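Local atomic coordinates of freshwater cyanophage protein (Microcystis phage Mic1, PDB entry 6L2W), a protein that is of unknown function but adopts a novel fold and is probably a structural protein of the phage. Residues B[4-9]-B[23-28]; B[18-23]-B[31-36]; B[64-69]-B[105-110]. One frame throughout, in Å; residues are numbered along the deposited sequence.

Contact 1: B[4-9]-B[23-28]; sequences VRLSYH and IDLNTK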
loop_
_atom_site.group_PDB
_atom_site.type_symbol
_atom_site.label_atom_id
_atom_site.label_comp_id
_atom_site.label_asym_id
_atom_site.label_seq_id
_atom_site.Cartn_x
_atom_site.Cartn_y
_atom_site.Cartn_z
ATOM N N VAL B 4 13.701 0.438 4.214
ATOM C CA VAL B 4 12.558 0.111 4.938
ATOM C C VAL B 4 11.804 1.426 5.183
ATOM O O VAL B 4 12.436 2.460 5.513
ATOM C CB VAL B 4 13.019 -0.605 6.218
ATOM C CG1 VAL B 4 12.545 0.075 7.486
ATOM C CG2 VAL B 4 12.666 -2.078 6.164
ATOM N N ARG B 5 10.485 1.401 4.957
ATOM C CA ARG B 5 9.639 2.559 5.212
ATOM C C ARG B 5 8.321 2.099 5.854
ATOM O O ARG B 5 7.718 1.087 5.485
ATOM C CB ARG B 5 9.369 3.314 3.902
ATOM C CG ARG B 5 8.566 4.590 4.089
ATOM C CD ARG B 5 8.608 5.497 2.878
ATOM N NE ARG B 5 7.866 4.950 1.764
ATOM C CZ ARG B 5 7.541 5.620 0.665
ATOM N NH1 ARG B 5 7.868 6.897 0.529
ATOM N NH2 ARG B 5 6.856 5.009 -0.285
ATOM N N LEU B 6 7.850 2.915 6.763
ATOM C CA LEU B 6 6.680 2.621 7.501
ATOM C C LEU B 6 5.620 3.646 7.115
ATOM O O LEU B 6 5.838 4.822 7.322
ATOM C CB LEU B 6 7.023 2.722 8.989
ATOM C CG LEU B 6 5.834 2.589 9.930
ATOM C CD1 LEU B 6 5.132 1.260 9.703
ATOM C CD2 LEU B 6 6.263 2.736 11.387
ATOM N N SER B 7 4.484 3.194 6.600
ATOM C CA SER B 7 3.441 4.115 6.202
ATOM C C SER B 7 2.201 3.971 7.095
ATOM O O SER B 7 1.958 2.915 7.708
ATOM C CB SER B 7 3.077 3.939 4.750
ATOM O OG SER B 7 4.233 3.964 3.930
ATOM N N TYR B 8 1.408 5.047 7.119
ATOM C CA TYR B 8 0.128 5.013 7.756
ATOM C C TYR B 8 -0.934 5.453 6.740
ATOM O O TYR B 8 -0.650 6.176 5.785
ATOM C CB TYR B 8 0.143 5.827 9.051
ATOM C CG TYR B 8 0.135 7.329 8.892
ATOM C CD1 TYR B 8 -1.049 8.047 8.898
ATOM C CD2 TYR B 8 1.317 8.042 8.793
ATOM C CE1 TYR B 8 -1.054 9.424 8.790
ATOM C CE2 TYR B 8 1.335 9.421 8.689
ATOM C CZ TYR B 8 0.144 10.111 8.688
ATOM O OH TYR B 8 0.165 11.460 8.553
ATOM N N HIS B 9 -2.160 4.984 6.947
ATOM C CA HIS B 9 -3.253 5.314 6.048
ATOM C C HIS B 9 -4.565 4.889 6.683
ATOM O O HIS B 9 -4.683 3.803 7.212
ATOM C CB HIS B 9 -3.094 4.618 4.697
ATOM C CG HIS B 9 -2.423 3.294 4.819
ATOM N ND1 HIS B 9 -2.906 2.305 5.646
ATOM C CD2 HIS B 9 -1.306 2.800 4.243
ATOM C CE1 HIS B 9 -2.089 1.262 5.602
ATOM N NE2 HIS B 9 -1.114 1.534 4.739
ATOM N N ILE B 23 5.697 7.316 8.814
ATOM C CA ILE B 23 6.178 7.512 10.177
ATOM C C ILE B 23 7.702 7.483 10.104
ATOM O O ILE B 23 8.271 6.540 9.571
ATOM C CB ILE B 23 5.616 6.462 11.155
ATOM C CG1 ILE B 23 4.090 6.504 11.222
ATOM C CG2 ILE B 23 6.203 6.651 12.548
ATOM C CD1 ILE B 23 3.466 5.216 11.686
ATOM N N ASP B 24 8.366 8.538 10.559
ATOM C CA ASP B 24 9.835 8.524 10.469
ATOM C C ASP B 24 10.346 7.446 11.429
ATOM O O ASP B 24 10.029 7.489 12.598
ATOM C CB ASP B 24 10.453 9.891 10.782
ATOM C CG ASP B 24 11.969 9.858 10.710
ATOM O OD1 ASP B 24 12.597 9.236 11.629
ATOM O OD2 ASP B 24 12.513 10.394 9.712
ATOM N N LEU B 25 11.131 6.498 10.937
ATOM C CA LEU B 25 11.546 5.382 11.769
ATOM C C LEU B 25 12.666 5.768 12.755
ATOM O O LEU B 25 13.008 4.937 13.603
ATOM C CB LEU B 25 11.977 4.223 10.866
ATOM C CG LEU B 25 10.842 3.267 10.505
ATOM C CD1 LEU B 25 11.281 2.242 9.475
ATOM C CD2 LEU B 25 10.299 2.580 11.748
ATOM N N ASN B 26 13.220 6.985 12.686
ATOM C CA ASN B 26 14.174 7.469 13.721
ATOM C C ASN B 26 13.406 8.169 14.844
ATOM O O ASN B 26 13.450 7.738 15.983
ATOM C CB ASN B 26 15.226 8.433 13.163
ATOM C CG ASN B 26 16.211 7.762 12.234
ATOM O OD1 ASN B 26 16.390 8.186 11.094
ATOM N ND2 ASN B 26 16.845 6.709 12.713
ATOM N N THR B 27 12.688 9.229 14.493
ATOM C CA THR B 27 11.999 10.064 15.489
ATOM C C THR B 27 10.670 9.420 15.903
ATOM O O THR B 27 10.118 9.778 16.942
ATOM C CB THR B 27 11.772 11.509 15.007
ATOM O OG1 THR B 27 10.608 11.988 15.676
ATOM C CG2 THR B 27 11.549 11.672 13.520
ATOM N N LYS B 28 10.155 8.493 15.092
ATOM C CA LYS B 28 8.828 7.882 15.291
ATOM C C LYS B 28 7.734 8.958 15.216
ATOM O O LYS B 28 6.662 8.791 15.782
ATOM C CB LYS B 28 8.786 7.088 16.605
ATOM C CG LYS B 28 9.183 5.623 16.494
ATOM C CD LYS B 28 10.650 5.371 16.314
ATOM C CE LYS B 28 10.999 3.903 16.417
ATOM N NZ LYS B 28 12.430 3.658 16.113
HETATM O O HOH W 1 9.507 5.284 7.682
#

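Contact 2: B[18-23]-B[31-36]; sequences FDAGVI and VSLSEI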
loop_
_atom_site.group_PDB
_atom_site.type_symbol
_atom_site.label_atom_id
_atom_site.label_comp_id
_atom_site.label_asym_id
_atom_site.label_seq_id
_atom_site.Cartn_x
_atom_site.Cartn_y
_atom_site.Cartn_z
ATOM N N PHE B 18 -9.103 10.990 3.494
ATOM C CA PHE B 18 -8.010 10.050 3.462
ATOM C C PHE B 18 -6.851 10.667 4.234
ATOM O O PHE B 18 -6.445 11.775 3.920
ATOM C CB PHE B 18 -7.583 9.763 2.018
ATOM C CG PHE B 18 -6.510 8.713 1.893
ATOM C CD1 PHE B 18 -6.709 7.437 2.396
ATOM C CD2 PHE B 18 -5.314 8.990 1.255
ATOM C CE1 PHE B 18 -5.719 6.471 2.298
ATOM C CE2 PHE B 18 -4.334 8.016 1.139
ATOM C CZ PHE B 18 -4.533 6.764 1.673
ATOM N N ASP B 19 -6.350 9.947 5.224
ATOM C CA ASP B 19 -5.353 10.471 6.144
ATOM C C ASP B 19 -4.123 9.560 6.081
ATOM O O ASP B 19 -4.059 8.588 6.841
ATOM C CB ASP B 19 -5.948 10.567 7.556
ATOM C CG ASP B 19 -5.048 11.196 8.617
ATOM O OD1 ASP B 19 -3.884 11.565 8.294
ATOM O OD2 ASP B 19 -5.520 11.331 9.763
ATOM N N ALA B 20 -3.169 9.861 5.193
ATOM C CA ALA B 20 -1.987 9.015 5.031
ATOM C C ALA B 20 -0.681 9.820 5.144
ATOM O O ALA B 20 -0.699 11.019 5.288
ATOM C CB ALA B 20 -2.061 8.275 3.717
ATOM N N GLY B 21 0.441 9.095 5.077
ATOM C CA GLY B 21 1.777 9.625 5.251
ATOM C C GLY B 21 2.747 8.542 5.728
ATOM O O GLY B 21 2.461 7.363 5.621
ATOM N N VAL B 22 3.875 8.972 6.294
ATOM C CA VAL B 22 5.007 8.134 6.632
ATOM C C VAL B 22 5.324 8.363 8.108
ATOM O O VAL B 22 5.159 9.474 8.628
ATOM C CB VAL B 22 6.210 8.476 5.733
ATOM C CG1 VAL B 22 7.487 7.799 6.186
ATOM C CG2 VAL B 22 5.929 8.144 4.278
ATOM N N ILE B 23 5.697 7.316 8.814
ATOM C CA ILE B 23 6.178 7.512 10.177
ATOM C C ILE B 23 7.702 7.483 10.104
ATOM O O ILE B 23 8.271 6.540 9.571
ATOM C CB ILE B 23 5.616 6.462 11.155
ATOM C CG1 ILE B 23 4.090 6.504 11.222
ATOM C CG2 ILE B 23 6.203 6.651 12.548
ATOM C CD1 ILE B 23 3.466 5.216 11.686
ATOM N N VAL B 31 4.375 11.837 9.515
ATOM C CA VAL B 31 4.408 12.983 8.622
ATOM C C VAL B 31 3.379 12.804 7.507
ATOM O O VAL B 31 3.518 11.934 6.642
ATOM C CB VAL B 31 5.801 13.218 8.015
ATOM C CG1 VAL B 31 5.801 14.487 7.173
ATOM C CG2 VAL B 31 6.895 13.264 9.078
ATOM N N SER B 32 2.417 13.708 7.496
ATOM C CA SER B 32 1.328 13.644 6.564
ATOM C C SER B 32 1.792 13.926 5.128
ATOM O O SER B 32 2.825 14.535 4.865
ATOM C CB SER B 32 0.217 14.575 6.952
ATOM O OG SER B 32 -0.543 14.934 5.803
ATOM N N LEU B 33 0.936 13.481 4.222
ATOM C CA LEU B 33 1.103 13.610 2.780
ATOM C C LEU B 33 1.207 15.071 2.362
ATOM O O LEU B 33 1.955 15.390 1.451
ATOM C CB LEU B 33 -0.110 12.988 2.084
ATOM C CG LEU B 33 0.002 11.497 1.858
ATOM C CD1 LEU B 33 -1.168 11.005 1.031
ATOM C CD2 LEU B 33 1.322 11.177 1.179
ATOM N N SER B 34 0.396 15.906 2.996
ATOM C CA SER B 34 0.350 17.337 2.718
ATOM C C SER B 34 1.732 17.978 2.900
ATOM O O SER B 34 2.031 18.959 2.234
ATOM C CB SER B 34 -0.644 17.979 3.624
ATOM O OG SER B 34 -0.286 17.716 4.971
ATOM N N GLU B 35 2.549 17.421 3.801
ATOM C CA GLU B 35 3.878 17.962 4.148
ATOM C C GLU B 35 4.998 17.239 3.383
ATOM O O GLU B 35 6.170 17.438 3.709
ATOM C CB GLU B 35 4.187 17.809 5.649
ATOM C CG GLU B 35 3.050 18.184 6.593
ATOM C CD GLU B 35 3.246 17.766 8.047
ATOM O OE1 GLU B 35 3.860 18.542 8.806
ATOM O OE2 GLU B 35 2.776 16.665 8.432
ATOM N N ILE B 36 4.677 16.385 2.412
ATOM C CA ILE B 36 5.710 15.567 1.744
ATOM C C ILE B 36 5.727 15.951 0.262
ATOM O O ILE B 36 4.703 15.849 -0.419
ATOM C CB ILE B 36 5.467 14.049 1.918
ATOM C CG1 ILE B 36 5.619 13.579 3.367
ATOM C CG2 ILE B 36 6.380 13.252 1.003
ATOM C CD1 ILE B 36 5.119 12.184 3.599
#

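Contact 3: B[64-69]-B[105-110]; sequences IEANGS and KLKELE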
loop_
_atom_site.group_PDB
_atom_site.type_symbol
_atom_site.label_atom_id
_atom_site.label_comp_id
_atom_site.label_asym_id
_atom_site.label_seq_id
_atom_site.Cartn_x
_atom_site.Cartn_y
_atom_site.Cartn_z
ATOM N N ILE B 64 1.880 -4.867 13.341
ATOM C CA ILE B 64 2.299 -5.349 12.052
ATOM C C ILE B 64 2.784 -6.791 12.221
ATOM O O ILE B 64 3.566 -7.098 13.117
ATOM C CB ILE B 64 3.371 -4.423 11.454
ATOM C CG1 ILE B 64 2.746 -3.104 10.998
ATOM C CG2 ILE B 64 4.130 -5.110 10.330
ATOM C CD1 ILE B 64 3.757 -2.015 10.683
ATOM N N GLU B 65 2.315 -7.642 11.329
ATOM C CA GLU B 65 2.481 -9.058 11.467
ATOM C C GLU B 65 3.161 -9.628 10.214
ATOM O O GLU B 65 3.101 -9.064 9.125
ATOM C CB GLU B 65 1.121 -9.735 11.649
ATOM C CG GLU B 65 0.440 -9.495 12.992
ATOM C CD GLU B 65 -1.001 -9.994 13.021
ATOM O OE1 GLU B 65 -1.231 -11.164 12.661
ATOM O OE2 GLU B 65 -1.901 -9.204 13.360
ATOM N N ALA B 66 3.791 -10.772 10.403
ATOM C CA ALA B 66 4.396 -11.519 9.349
ATOM C C ALA B 66 3.412 -11.636 8.175
ATOM O O ALA B 66 2.211 -11.668 8.388
ATOM C CB ALA B 66 4.793 -12.861 9.912
ATOM N N ASN B 67 3.921 -11.694 6.942
ATOM C CA ASN B 67 3.081 -11.532 5.768
ATOM C C ASN B 67 2.753 -12.883 5.112
ATOM O O ASN B 67 1.961 -12.898 4.191
ATOM C CB ASN B 67 3.662 -10.530 4.756
ATOM C CG ASN B 67 4.975 -10.923 4.114
ATOM O OD1 ASN B 67 5.360 -12.091 4.070
ATOM N ND2 ASN B 67 5.661 -9.931 3.577
ATOM N N GLY B 68 3.347 -13.985 5.567
ATOM C CA GLY B 68 3.030 -15.340 5.067
ATOM C C GLY B 68 3.647 -15.640 3.704
ATOM O O GLY B 68 3.402 -16.713 3.139
ATOM N N SER B 69 4.438 -14.709 3.165
ATOM C CA SER B 69 5.133 -14.918 1.892
ATOM C C SER B 69 6.273 -15.938 2.060
ATOM O O SER B 69 7.069 -15.902 3.014
ATOM C CB SER B 69 5.649 -13.608 1.349
ATOM O OG SER B 69 6.213 -13.753 0.048
ATOM N N LYS B 105 11.129 -12.833 12.676
ATOM C CA LYS B 105 11.180 -11.940 13.816
ATOM C C LYS B 105 9.772 -11.439 14.170
ATOM O O LYS B 105 9.360 -11.504 15.337
ATOM C CB LYS B 105 12.144 -10.791 13.529
ATOM C CG LYS B 105 12.290 -9.799 14.671
ATOM C CD LYS B 105 13.126 -10.310 15.818
ATOM C CE LYS B 105 12.993 -9.426 17.037
ATOM N NZ LYS B 105 13.916 -9.837 18.117
ATOM N N LEU B 106 9.006 -10.986 13.181
ATOM C CA LEU B 106 7.665 -10.460 13.472
ATOM C C LEU B 106 6.811 -11.568 14.077
ATOM O O LEU B 106 5.987 -11.325 14.956
ATOM C CB LEU B 106 7.007 -9.935 12.199
ATOM C CG LEU B 106 7.549 -8.608 11.676
ATOM C CD1 LEU B 106 6.993 -8.347 10.285
ATOM C CD2 LEU B 106 7.208 -7.452 12.609
ATOM N N LYS B 107 7.009 -12.778 13.590
ATOM C CA LYS B 107 6.210 -13.872 14.075
ATOM C C LYS B 107 6.640 -14.246 15.496
ATOM O O LYS B 107 5.793 -14.630 16.285
ATOM C CB LYS B 107 6.309 -15.092 13.160
ATOM C CG LYS B 107 5.215 -16.115 13.395
ATOM C CD LYS B 107 3.820 -15.517 13.336
ATOM C CE LYS B 107 2.712 -16.548 13.345
ATOM N NZ LYS B 107 2.707 -17.334 14.602
ATOM N N GLU B 108 7.934 -14.143 15.792
ATOM C CA GLU B 108 8.441 -14.336 17.161
ATOM C C GLU B 108 7.816 -13.283 18.080
ATOM O O GLU B 108 7.385 -13.568 19.204
ATOM C CB GLU B 108 9.968 -14.180 17.249
ATOM C CG GLU B 108 10.756 -15.310 16.609
ATOM C CD GLU B 108 12.270 -15.125 16.598
ATOM O OE1 GLU B 108 12.761 -13.982 16.343
ATOM O OE2 GLU B 108 12.967 -16.135 16.835
ATOM N N LEU B 109 7.809 -12.049 17.609
ATOM C CA LEU B 109 7.323 -10.963 18.434
ATOM C C LEU B 109 5.830 -11.154 18.693
ATOM O O LEU B 109 5.388 -10.908 19.805
ATOM C CB LEU B 109 7.624 -9.628 17.760
ATOM C CG LEU B 109 9.099 -9.246 17.777
ATOM C CD1 LEU B 109 9.348 -8.092 16.814
ATOM C CD2 LEU B 109 9.564 -8.904 19.200
ATOM N N GLU B 110 5.090 -11.650 17.701
ATOM C CA GLU B 110 3.661 -11.874 17.896
ATOM C C GLU B 110 3.440 -12.943 18.976
ATOM O O GLU B 110 2.491 -12.853 19.748
ATOM C CB GLU B 110 2.979 -12.271 16.583
ATOM C CG GLU B 110 1.539 -12.734 16.759
ATOM C CD GLU B 110 0.855 -13.263 15.504
ATOM O OE1 GLU B 110 1.381 -13.047 14.382
ATOM O OE2 GLU B 110 -0.209 -13.894 15.655
HETATM O O HOH W 2 4.393 -9.154 14.873
HETATM O O HOH W 3 3.405 -11.961 12.887
#

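Contact 1: B[4-9]-B[23-28]
L6 and I23 meet twice over, once through the backbone and once through their side chains. I23 N donates to L6 O at 2.9 Å, a nearly straight bond with an N-H...O angle of 166°. The return bond is not direct: L6 N and I23 O stand 4.6 Å apart, and water 1 fills in, accepting from L6 N and donating to I23 O. The pairing opens here, as the chain leaves strand 17-23 and turns into the loop.

From CB outward, L6 meets the loop atom by atom. CB lies loosely against I23 O and L25 CG. CG is anti to the backbone N (chi1 173°) and sits near CB and CD1 of I23. At the tip the two methyls part company: CD2 reaches I23 CD1 at 3.8 Å and I23 CB equally closely, with L25 CD2 behind at 4.1 Å, whereas CD1 leads to I64. L25 is the other apolar partner; its CD1 also presses on V4 CG1, but so tightly that the exact fit is doubtful. Beyond, Y8 CD2 touches I23 CG1 at 4.0 Å.

The loop that carries I23 and L25 is braced by D24 OD1, met from opposite faces of the carboxylate plane, the bond from N26 N making an Asx turn and that from T27 N extending it to an Asx motif. K28 NZ reaches back to L25 O at 2.9 Å and also makes a cation-pi contact with Y58 of helix 51-61.

Strand 2-12 runs between strands 17-23 and 83-89, and the patch is buried by what packs on it: L6 rests on L62 and I64, in the loop after helix 51-61, Y8 and I23 both lean on Y83 of strand 83-89, and V4 packs on L85 of that strand.

Contact 2: B[18-23]-B[31-36]
The F18 ring touches L33 loosely, CE2 to CD1 at 4.4 Å, and both residues pack on F73 of the second subunit. A second flat group, the E35 carboxylate, serves its own segment: OE2 accepts from S32 N on its anti side, 23° out of the carboxylate plane.

Across the hairpin, V22 and V31 form an antiparallel hydrogen-bonded pair, V22 N giving to V31 O at 3.0 Å and V31 N giving back to V22 O. Next to it G21 faces S32. With no CB on G21, V31 O comes to 3.2 Å from G21 CA, a CA-H...O contact. L33 N then donates to A20 O at 3.1 Å, just where strand 30-32 gives way to a 3-10 turn. L33 CG, anti to its carbonyl carbon (chi1 -86°), settles 3.5 Å from A20 O, and CD1 goes on to A20 CB. V22 CG2 and I36 CD1 meet on the V22 and V31 face, their side chains at about a right angle.

Chemically, then, the hairpin is joined chiefly by main-chain bonds, with scattered methyl contacts beside them, while E35 OE2 helps hold the turn by accepting from S32 N.

Contact 3: B[64-69]-B[105-110]
L106 O is gripped on several sides: E110 N donates the ordinary helical bond at 2.9 Å, water 2 donates at 2.7 Å, and water 3 adds a weak bond. Both waters tie the helix to the facing loop, for water 2 also donates to I64 O, while water 3 accepts from A66 N at 2.8 Å and donates to E110 OE1. No direct hydrogen bond crosses.

E65 and E110 bring like charges together, OE1 to OE1 at 3.7 Å, with the carboxylate planes 67° apart. Water 3 may ease that repulsion on the E110 side, and the closeness might raise the pKa of one of the pair. E110 CG is anti to its backbone N (chi1 171°), and the extended chain carries the carboxylate out toward E65 and water 3.

The apolar part centres on L106, whose CD1 meets I64 CG2; its CD2 methyl lies 3.7 Å from the carbonyl oxygen of I64. A66 CB faces the CB atoms of L106 and K107.

Helix 96-115 backs onto the loop that follows helix 51-61: N67 OD1 bonds N103 of the same helix, I64 and L106 share W76 of strand 75-77, and E65 touches F11 of the second subunit.

Contact 1 is the buried one, near the middle of the chain, and works mainly by packing of branched side chains; contacts 2 and 3 are only partly buried. Contact 2 lies further out on the same sheet: the two share I23, and Y8 N probably bonds G21 O, so strand 17-23 is held by strand 2-12 on one edge and by strand 30-32 on the other. Contact 3, across the chain's centre from contact 2, joins a helix to a loop through bridging waters and the packing of L106, with two carboxylates close by. A single packing touch, L6 CD1 on I64 CD1, carries contact 1 into contact 3. Contacts 2 and 3 both reach the second subunit.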